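Local atomic coordinates of UTP-glucose-1-phosphate uridylyltransferase 2 (Trypanosoma brucei, PDB entry 3GUE), a protein that probably catalyses the transfer of a uridylyl group from UTP to glucose 1-phosphate, yielding UDP-glucose and diphosphate. Residues C247-H258 against F292-T303. Numbering follows the deposited sequence.
With UPG (uridine-5'-diphosphate-glucose), chain C; SO4 (sulfate ion), chain G.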
ATOM      1  N   CYS A 247       7.998   5.962   9.168  1.00 27.27           N
ATOM      2  CA  CYS A 247       8.085   7.404   9.345  1.00 26.79           C
ATOM      3  C   CYS A 247       7.466   7.814  10.684  1.00 26.97           C
ATOM      4  O   CYS A 247       6.542   7.152  11.200  1.00 27.03           O
ATOM      5  CB  CYS A 247       7.365   8.127   8.188  1.00 25.84           C
ATOM      6  SG  CYS A 247       8.147   7.972   6.530  1.00 26.52           S
ATOM      7  N   ARG A 248       7.972   8.907  11.247  1.00 27.13           N
ATOM      8  CA  ARG A 248       7.250   9.641  12.271  1.00 27.91           C
ATOM      9  C   ARG A 248       5.858   9.942  11.690  1.00 28.17           C
ATOM     10  O   ARG A 248       5.708  10.657  10.683  1.00 28.32           O
ATOM     11  CB  ARG A 248       8.025  10.917  12.682  1.00 27.12           C
ATOM     12  CG  ARG A 248       7.239  11.957  13.499  1.00 29.53           C
ATOM     13  CD  ARG A 248       7.000  11.501  14.925  1.00 32.40           C
ATOM     14  NE  ARG A 248       6.319  12.510  15.746  1.00 35.89           N
ATOM     15  CZ  ARG A 248       6.006  12.348  17.032  1.00 37.08           C
ATOM     16  NH1 ARG A 248       6.322  11.221  17.657  1.00 37.06           N
ATOM     17  NH2 ARG A 248       5.373  13.318  17.702  1.00 40.00           N
ATOM     18  N   ARG A 249       4.855   9.316  12.292  1.00 27.95           N
ATOM     19  CA  ARG A 249       3.482   9.489  11.892  1.00 27.10           C
ATOM     20  C   ARG A 249       3.054  10.964  11.935  1.00 26.00           C
ATOM     21  O   ARG A 249       3.437  11.691  12.843  1.00 25.96           O
ATOM     22  CB  ARG A 249       2.571   8.659  12.784  1.00 27.09           C
ATOM     23  CG  ARG A 249       1.239   8.291  12.140  1.00 26.38           C
ATOM     24  CD  ARG A 249       0.492   7.387  13.081  1.00 26.75           C
ATOM     25  NE  ARG A 249      -0.821   6.973  12.588  1.00 25.48           N
ATOM     26  CZ  ARG A 249      -1.693   6.294  13.319  1.00 24.57           C
ATOM     27  NH1 ARG A 249      -1.380   5.937  14.568  1.00 23.72           N
ATOM     28  NH2 ARG A 249      -2.855   5.945  12.802  1.00 24.83           N
ATOM     29  N   THR A 250       2.261  11.366  10.935  1.00 25.42           N
ATOM     30  CA  THR A 250       1.669  12.703  10.827  1.00 25.47           C
ATOM     31  C   THR A 250       0.147  12.595  10.911  1.00 24.82           C
ATOM     32  O   THR A 250      -0.414  11.494  10.901  1.00 24.32           O
ATOM     33  CB  THR A 250       2.034  13.397   9.481  1.00 25.62           C
ATOM     34  OG1 THR A 250       1.510  12.630   8.386  1.00 28.55           O
ATOM     35  CG2 THR A 250       3.555  13.542   9.319  1.00 26.13           C
ATOM     36  N   GLU A 251      -0.527  13.738  10.978  1.00 25.87           N
ATOM     37  CA  GLU A 251      -1.985  13.773  11.006  1.00 26.07           C
ATOM     38  C   GLU A 251      -2.626  13.152   9.742  1.00 26.29           C
ATOM     39  O   GLU A 251      -3.735  12.608   9.809  1.00 25.70           O
ATOM     40  CB  GLU A 251      -2.451  15.212  11.207  1.00 26.98           C
ATOM     41  CG  GLU A 251      -3.685  15.359  12.069  1.00 29.59           C
ATOM     42  CD  GLU A 251      -4.357  16.713  11.906  1.00 33.54           C
ATOM     43  OE1 GLU A 251      -3.650  17.753  11.897  1.00 34.92           O
ATOM     44  OE2 GLU A 251      -5.606  16.738  11.787  1.00 36.28           O
ATOM     45  N   SER A 252      -1.920  13.207   8.607  1.00 25.79           N
ATOM     46  CA  SER A 252      -2.382  12.559   7.371  1.00 26.57           C
ATOM     47  C   SER A 252      -2.297  11.008   7.362  1.00 26.07           C
ATOM     48  O   SER A 252      -2.862  10.358   6.485  1.00 26.07           O
ATOM     49  CB  SER A 252      -1.644  13.148   6.158  1.00 26.26           C
ATOM     50  OG  SER A 252      -0.273  12.802   6.173  1.00 28.77           O
ATOM     51  N   ASP A 253      -1.600  10.396   8.318  1.00 27.24           N
ATOM     52  CA  ASP A 253      -1.445   8.918   8.277  1.00 26.37           C
ATOM     53  C   ASP A 253      -2.595   8.286   9.057  1.00 26.79           C
ATOM     54  O   ASP A 253      -2.497   8.096  10.276  1.00 26.64           O
ATOM     55  CB  ASP A 253      -0.085   8.438   8.812  1.00 26.92           C
ATOM     56  CG  ASP A 253       1.113   9.104   8.110  1.00 26.96           C
ATOM     57  OD1 ASP A 253       1.177   9.106   6.858  1.00 26.39           O
ATOM     58  OD2 ASP A 253       1.994   9.620   8.823  1.00 26.07           O
ATOM     59  N   LYS A 254      -3.675   7.951   8.349  1.00 26.65           N
ATOM     60  CA  LYS A 254      -4.921   7.486   8.996  1.00 27.62           C
ATOM     61  C   LYS A 254      -5.272   6.040   8.638  1.00 27.24           C
ATOM     62  O   LYS A 254      -5.945   5.317   9.418  1.00 26.56           O
ATOM     63  CB  LYS A 254      -6.067   8.380   8.580  1.00 27.16           C
ATOM     64  CG  LYS A 254      -5.988   9.771   9.167  1.00 30.62           C
ATOM     65  CD  LYS A 254      -7.152  10.612   8.718  1.00 30.42           C
ATOM     66  CE  LYS A 254      -7.056  12.017   9.295  1.00 31.83           C
ATOM     67  NZ  LYS A 254      -6.698  12.050  10.770  1.00 30.07           N
ATOM     68  N   LYS A 255      -4.840   5.656   7.439  1.00 26.07           N
ATOM     69  CA  LYS A 255      -5.071   4.321   6.890  1.00 26.53           C
ATOM     70  C   LYS A 255      -3.740   3.632   6.536  1.00 25.78           C
ATOM     71  O   LYS A 255      -2.917   4.167   5.797  1.00 25.57           O
ATOM     72  CB  LYS A 255      -6.000   4.409   5.642  1.00 25.61           C
ATOM     73  CG  LYS A 255      -7.446   4.893   5.986  1.00 28.05           C
ATOM     74  CD  LYS A 255      -8.312   5.037   4.707  1.00 27.58           C
ATOM     75  CE  LYS A 255      -8.768   3.686   4.114  1.00 28.92           C
ATOM     76  NZ  LYS A 255      -9.339   3.855   2.703  1.00 31.25           N
ATOM     77  N   GLY A 256      -3.550   2.445   7.097  1.00 25.77           N
ATOM     78  CA  GLY A 256      -2.361   1.639   6.894  1.00 24.77           C
ATOM     79  C   GLY A 256      -2.074   0.957   8.215  1.00 24.54           C
ATOM     80  O   GLY A 256      -2.995   0.559   8.919  1.00 24.07           O
ATOM     81  N   GLY A 257      -0.798   0.810   8.560  1.00 23.43           N
ATOM     82  CA  GLY A 257      -0.421   0.179   9.818  1.00 23.41           C
ATOM     83  C   GLY A 257       0.630   0.898  10.647  1.00 23.72           C
ATOM     84  O   GLY A 257       1.538   1.504  10.105  1.00 22.91           O
ATOM     85  N   HIS A 258       0.475   0.835  11.960  1.00 24.55           N
ATOM     86  CA  HIS A 258       1.512   1.288  12.896  1.00 25.73           C
ATOM     87  C   HIS A 258       2.136   0.100  13.607  1.00 26.23           C
ATOM     88  O   HIS A 258       1.517  -0.970  13.742  1.00 24.95           O
ATOM     89  CB  HIS A 258       0.965   2.290  13.928  1.00 25.68           C
ATOM     90  CG  HIS A 258      -0.003   1.695  14.900  1.00 26.23           C
ATOM     91  ND1 HIS A 258       0.398   1.045  16.046  1.00 27.86           N
ATOM     92  CD2 HIS A 258      -1.356   1.636  14.890  1.00 28.09           C
ATOM     93  CE1 HIS A 258      -0.665   0.628  16.712  1.00 27.21           C
ATOM     94  NE2 HIS A 258      -1.741   0.971  16.034  1.00 28.45           N
ATOM     95  N   PHE A 292      -6.032   3.840  17.820  1.00 26.85           N
ATOM     96  CA  PHE A 292      -5.340   3.577  16.551  1.00 26.11           C
ATOM     97  C   PHE A 292      -4.904   4.891  15.899  1.00 25.96           C
ATOM     98  O   PHE A 292      -3.860   4.927  15.236  1.00 24.61           O
ATOM     99  CB  PHE A 292      -6.196   2.730  15.586  1.00 26.42           C
ATOM    100  CG  PHE A 292      -5.518   2.408  14.261  1.00 25.67           C
ATOM    101  CD1 PHE A 292      -4.824   1.217  14.100  1.00 24.46           C
ATOM    102  CD2 PHE A 292      -5.620   3.289  13.162  1.00 26.07           C
ATOM    103  CE1 PHE A 292      -4.200   0.905  12.891  1.00 27.29           C
ATOM    104  CE2 PHE A 292      -5.029   2.987  11.941  1.00 27.58           C
ATOM    105  CZ  PHE A 292      -4.305   1.787  11.797  1.00 27.06           C
ATOM    106  N   GLN A 293      -5.697   5.950  16.122  1.00 25.82           N
ATOM    107  CA  GLN A 293      -5.510   7.282  15.478  1.00 26.42           C
ATOM    108  C   GLN A 293      -4.816   8.325  16.362  1.00 26.15           C
ATOM    109  O   GLN A 293      -4.665   9.483  15.977  1.00 25.76           O
ATOM    110  CB  GLN A 293      -6.832   7.839  14.924  1.00 27.10           C
ATOM    111  CG  GLN A 293      -7.488   6.989  13.831  1.00 28.26           C
ATOM    112  CD  GLN A 293      -6.767   7.062  12.490  1.00 29.09           C
ATOM    113  OE1 GLN A 293      -5.797   7.807  12.318  1.00 29.06           O
ATOM    114  NE2 GLN A 293      -7.276   6.325  11.518  1.00 30.86           N
ATOM    115  N   ASN A 294      -4.373   7.900  17.536  1.00 26.69           N
ATOM    116  CA  ASN A 294      -3.503   8.713  18.376  1.00 26.35           C
ATOM    117  C   ASN A 294      -2.075   8.678  17.793  1.00 27.07           C
ATOM    118  O   ASN A 294      -1.345   7.729  18.029  1.00 26.76           O
ATOM    119  CB  ASN A 294      -3.544   8.156  19.804  1.00 26.64           C
ATOM    120  CG  ASN A 294      -2.866   9.051  20.807  1.00 25.81           C
ATOM    121  OD1 ASN A 294      -1.948   9.794  20.474  1.00 24.64           O
ATOM    122  ND2 ASN A 294      -3.314   8.980  22.061  1.00 29.02           N
ATOM    123  N   ILE A 295      -1.688   9.702  17.023  1.00 27.52           N
ATOM    124  CA  ILE A 295      -0.401   9.671  16.305  1.00 28.54           C
ATOM    125  C   ILE A 295       0.795   9.881  17.243  1.00 28.58           C
ATOM    126  O   ILE A 295       1.945   9.591  16.869  1.00 29.12           O
ATOM    127  CB  ILE A 295      -0.335  10.678  15.124  1.00 28.55           C
ATOM    128  CG1 ILE A 295      -0.318  12.138  15.638  1.00 29.54           C
ATOM    129  CG2 ILE A 295      -1.465  10.408  14.095  1.00 28.70           C
ATOM    130  CD1 ILE A 295      -0.003  13.151  14.552  1.00 29.15           C
ATOM    131  N   ALA A 296       0.506  10.358  18.456  1.00 27.91           N
ATOM    132  CA  ALA A 296       1.534  10.640  19.450  1.00 27.60           C
ATOM    133  C   ALA A 296       1.892   9.364  20.214  1.00 27.39           C
ATOM    134  O   ALA A 296       3.048   9.153  20.546  1.00 27.40           O
ATOM    135  CB  ALA A 296       1.062  11.722  20.400  1.00 27.16           C
ATOM    136  N   LYS A 297       0.880   8.524  20.476  1.00 26.84           N
ATOM    137  CA  LYS A 297       1.074   7.218  21.113  1.00 26.04           C
ATOM    138  C   LYS A 297       1.663   6.176  20.152  1.00 25.95           C
ATOM    139  O   LYS A 297       2.653   5.495  20.467  1.00 24.59           O
ATOM    140  CB  LYS A 297      -0.256   6.716  21.691  1.00 26.63           C
ATOM    141  CG  LYS A 297      -0.113   5.619  22.731  1.00 26.66           C
ATOM    142  CD  LYS A 297      -1.395   4.832  22.869  1.00 27.40           C
ATOM    143  CE  LYS A 297      -1.350   3.949  24.103  1.00 27.18           C
ATOM    144  NZ  LYS A 297      -2.699   3.409  24.459  1.00 30.54           N
ATOM    145  N   HIS A 298       1.027   6.048  18.983  1.00 25.11           N
ATOM    146  CA  HIS A 298       1.448   5.125  17.957  1.00 25.16           C
ATOM    147  C   HIS A 298       2.016   5.949  16.798  1.00 25.34           C
ATOM    148  O   HIS A 298       1.348   6.178  15.793  1.00 23.94           O
ATOM    149  CB  HIS A 298       0.265   4.248  17.535  1.00 24.96           C
ATOM    150  CG  HIS A 298      -0.297   3.441  18.664  1.00 25.50           C
ATOM    151  ND1 HIS A 298       0.417   2.444  19.295  1.00 26.03           N
ATOM    152  CD2 HIS A 298      -1.483   3.518  19.309  1.00 24.92           C
ATOM    153  CE1 HIS A 298      -0.328   1.904  20.240  1.00 24.85           C
ATOM    154  NE2 HIS A 298      -1.480   2.547  20.278  1.00 24.62           N
ATOM    155  N   CYS A 299       3.264   6.384  16.998  1.00 25.94           N
ATOM    156  CA  CYS A 299       3.972   7.391  16.200  1.00 26.58           C
ATOM    157  C   CYS A 299       4.882   6.861  15.105  1.00 27.31           C
ATOM    158  O   CYS A 299       5.464   7.648  14.338  1.00 27.06           O
ATOM    159  CB  CYS A 299       4.827   8.267  17.134  1.00 26.74           C
ATOM    160  SG  CYS A 299       5.950   7.368  18.229  1.00 27.41           S
ATOM    161  N   PHE A 300       5.031   5.541  15.041  1.00 26.79           N
ATOM    162  CA  PHE A 300       5.852   4.922  14.001  1.00 26.95           C
ATOM    163  C   PHE A 300       4.999   4.182  12.963  1.00 27.16           C
ATOM    164  O   PHE A 300       4.440   3.114  13.223  1.00 27.40           O
ATOM    165  CB  PHE A 300       6.939   4.039  14.613  1.00 26.47           C
ATOM    166  CG  PHE A 300       7.889   4.788  15.501  1.00 26.20           C
ATOM    167  CD1 PHE A 300       8.678   5.818  14.995  1.00 22.32           C
ATOM    168  CD2 PHE A 300       7.977   4.482  16.851  1.00 26.96           C
ATOM    169  CE1 PHE A 300       9.537   6.524  15.822  1.00 23.79           C
ATOM    170  CE2 PHE A 300       8.876   5.168  17.698  1.00 24.66           C
ATOM    171  CZ  PHE A 300       9.647   6.193  17.180  1.00 23.82           C
ATOM    172  N   PHE A 301       4.900   4.788  11.782  1.00 26.59           N
ATOM    173  CA  PHE A 301       3.958   4.347  10.746  1.00 27.24           C
ATOM    174  C   PHE A 301       4.720   3.630   9.638  1.00 26.46           C
ATOM    175  O   PHE A 301       5.643   4.181   9.067  1.00 23.77           O
ATOM    176  CB  PHE A 301       3.204   5.575  10.175  1.00 27.29           C
ATOM    177  CG  PHE A 301       1.848   5.258   9.587  1.00 28.09           C
ATOM    178  CD1 PHE A 301       0.746   5.009  10.411  1.00 26.49           C
ATOM    179  CD2 PHE A 301       1.659   5.252   8.216  1.00 25.99           C
ATOM    180  CE1 PHE A 301      -0.495   4.739   9.860  1.00 28.97           C
ATOM    181  CE2 PHE A 301       0.415   4.980   7.665  1.00 27.69           C
ATOM    182  CZ  PHE A 301      -0.661   4.732   8.473  1.00 27.15           C
ATOM    183  N   ASN A 302       4.305   2.396   9.348  1.00 26.19           N
ATOM    184  CA  ASN A 302       4.876   1.611   8.264  1.00 26.48           C
ATOM    185  C   ASN A 302       4.691   2.269   6.872  1.00 26.39           C
ATOM    186  O   ASN A 302       3.565   2.594   6.471  1.00 27.30           O
ATOM    187  CB  ASN A 302       4.267   0.200   8.284  1.00 25.69           C
ATOM    188  CG  ASN A 302       4.772  -0.668   7.166  1.00 27.33           C
ATOM    189  OD1 ASN A 302       5.944  -0.515   6.696  1.00 25.86           O
ATOM    190  ND2 ASN A 302       3.914  -1.612   6.715  1.00 28.07           N
ATOM    191  N   THR A 303       5.810   2.473   6.173  1.00 26.78           N
ATOM    192  CA  THR A 303       5.817   3.014   4.817  1.00 26.08           C
ATOM    193  C   THR A 303       5.515   1.899   3.808  1.00 26.80           C
ATOM    194  O   THR A 303       5.158   2.181   2.674  1.00 27.53           O
ATOM    195  CB  THR A 303       7.174   3.625   4.430  1.00 25.24           C
ATOM    196  OG1 THR A 303       8.156   2.588   4.318  1.00 24.42           O
ATOM    197  CG2 THR A 303       7.668   4.719   5.426  1.00 22.48           C
TER
HETATM  198  N1  UPG C 484      -1.663  -4.867  -3.143  1.00 21.25           N
HETATM  199  C2  UPG C 484      -1.268  -6.045  -3.809  1.00 21.84           C
HETATM  200  N3  UPG C 484      -1.983  -7.197  -3.536  1.00 23.09           N
HETATM  201  C4  UPG C 484      -3.039  -7.240  -2.657  1.00 23.06           C
HETATM  202  C5  UPG C 484      -3.425  -6.079  -1.976  1.00 23.85           C
HETATM  203  C6  UPG C 484      -2.744  -4.888  -2.206  1.00 22.35           C
HETATM  204  O2  UPG C 484      -0.349  -6.112  -4.639  1.00 19.71           O
HETATM  205  O4  UPG C 484      -3.614  -8.325  -2.504  1.00 21.14           O
HETATM  206  C1C UPG C 484      -0.920  -3.591  -3.397  1.00 20.87           C
HETATM  207  C2C UPG C 484      -1.683  -2.297  -3.697  1.00 19.46           C
HETATM  208  O2C UPG C 484      -2.064  -2.237  -5.078  1.00 17.26           O
HETATM  209  C3C UPG C 484      -0.594  -1.273  -3.387  1.00 19.19           C
HETATM  210  C4C UPG C 484       0.087  -1.878  -2.171  1.00 18.49           C
HETATM  211  O4C UPG C 484      -0.208  -3.301  -2.181  1.00 16.57           O
HETATM  212  O3C UPG C 484       0.345  -1.256  -4.461  1.00 20.36           O
HETATM  213  C5C UPG C 484      -0.479  -1.290  -0.838  1.00 17.44           C
HETATM  214  O5C UPG C 484      -1.810  -1.646  -0.579  1.00 15.94           O
HETATM  215  PA  UPG C 484      -2.854  -0.578   0.032  1.00 18.72           P
HETATM  216  O1A UPG C 484      -2.673   0.649  -0.794  1.00 20.56           O
HETATM  217  O2A UPG C 484      -4.194  -1.153   0.190  1.00 20.57           O
HETATM  218  O3A UPG C 484      -2.190  -0.274   1.508  1.00 19.64           O
HETATM  219  PB  UPG C 484      -2.485  -1.055   2.904  1.00 21.38           P
HETATM  220  O1B UPG C 484      -2.292  -2.497   2.671  1.00 17.81           O
HETATM  221  O2B UPG C 484      -3.749  -0.567   3.538  1.00 17.01           O
HETATM  222  O3B UPG C 484      -1.314  -0.408   3.791  1.00 17.61           O
HETATM  223  C1' UPG C 484       0.089  -0.692   3.433  1.00 17.06           C
HETATM  224  C2' UPG C 484       0.766  -1.376   4.612  1.00 20.54           C
HETATM  225  C3' UPG C 484       0.637  -0.453   5.817  1.00 20.13           C
HETATM  226  C4' UPG C 484       1.341   0.877   5.503  1.00 19.24           C
HETATM  227  C5' UPG C 484       0.733   1.518   4.229  1.00 20.96           C
HETATM  228  C6' UPG C 484       1.607   2.642   3.734  1.00 20.78           C
HETATM  229  O2' UPG C 484       0.146  -2.641   4.910  1.00 22.23           O
HETATM  230  O3' UPG C 484       1.167  -1.103   6.959  1.00 17.24           O
HETATM  231  O4' UPG C 484       1.226   1.775   6.596  1.00 20.50           O
HETATM  232  O5' UPG C 484       0.666   0.589   3.113  1.00 19.65           O
HETATM  233  O6' UPG C 484       0.862   3.447   2.817  1.00 20.23           O
HETATM  234  S   SO4 G 488      -5.499   6.559  24.067  0.80 39.67           S
HETATM  235  O1  SO4 G 488      -6.838   6.490  24.669  0.80 38.75           O
HETATM  236  O2  SO4 G 488      -4.579   7.196  25.012  0.80 38.64           O
HETATM  237  O3  SO4 G 488      -5.042   5.203  23.752  0.80 37.96           O
HETATM  238  O4  SO4 G 488      -5.594   7.309  22.816  0.80 36.81           O
HETATM  239  O   HOH W   1       3.532  11.311  15.603  1.00 26.72           O
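R249 reaches toward the end of helix 289-292 and the loop after it with its chain extended, CG anti to the backbone N (chi1 -156°), and spends its guanidinium on carbonyl oxygens. NH1 and NH2 both donate to F292 O, each at 2.8 Å and within the guanidinium plane, while NH1 also meets a lone pair of H298 O. NE turns back to D253 O, so one planar cation ties the 250-253 turn to segment 292-299, a task suited to arginine with its several directed N-H groups. The methyl I295 CG2 lies over one face of this group.

The F301 ring, its plane only 22° from that guanidinium, is flat enough to fill the slot between D253 CB, 3.5 Å from its centroid over one face, and G257 O, nearer the rim of the other. D253 OD2 accepts from T250 N, and OD1 forms a salt bridge with R369. The H258 and H298 rings form an offset stack with centroids 4.2 Å apart; F292 packs obliquely against H258, its CD1 3.6 Å from H258 CD2. R279 and E49 engage the NE2 atoms of H258 and H298 respectively. Q293 bends at chi2 (-73°), which brings NE2 to 2.7 Å from K254 O.

Strands 242-248 and 300-309 run antiparallel, C247 and F301 forming a hydrogen-bonded pair. N302 N bonds to G257 O, and both residues reach the glucose: G257 N donates to UPG O4', N302 ND2 to O3', while N302 OD1 accepts from N304 N. G256 and G257 pass too close to these hydroxyls for any side chain. With F301 CE2 3.5 Å from UPG O4', the ring lines the sugar pocket of a GT-A-type nucleotidyltransferase.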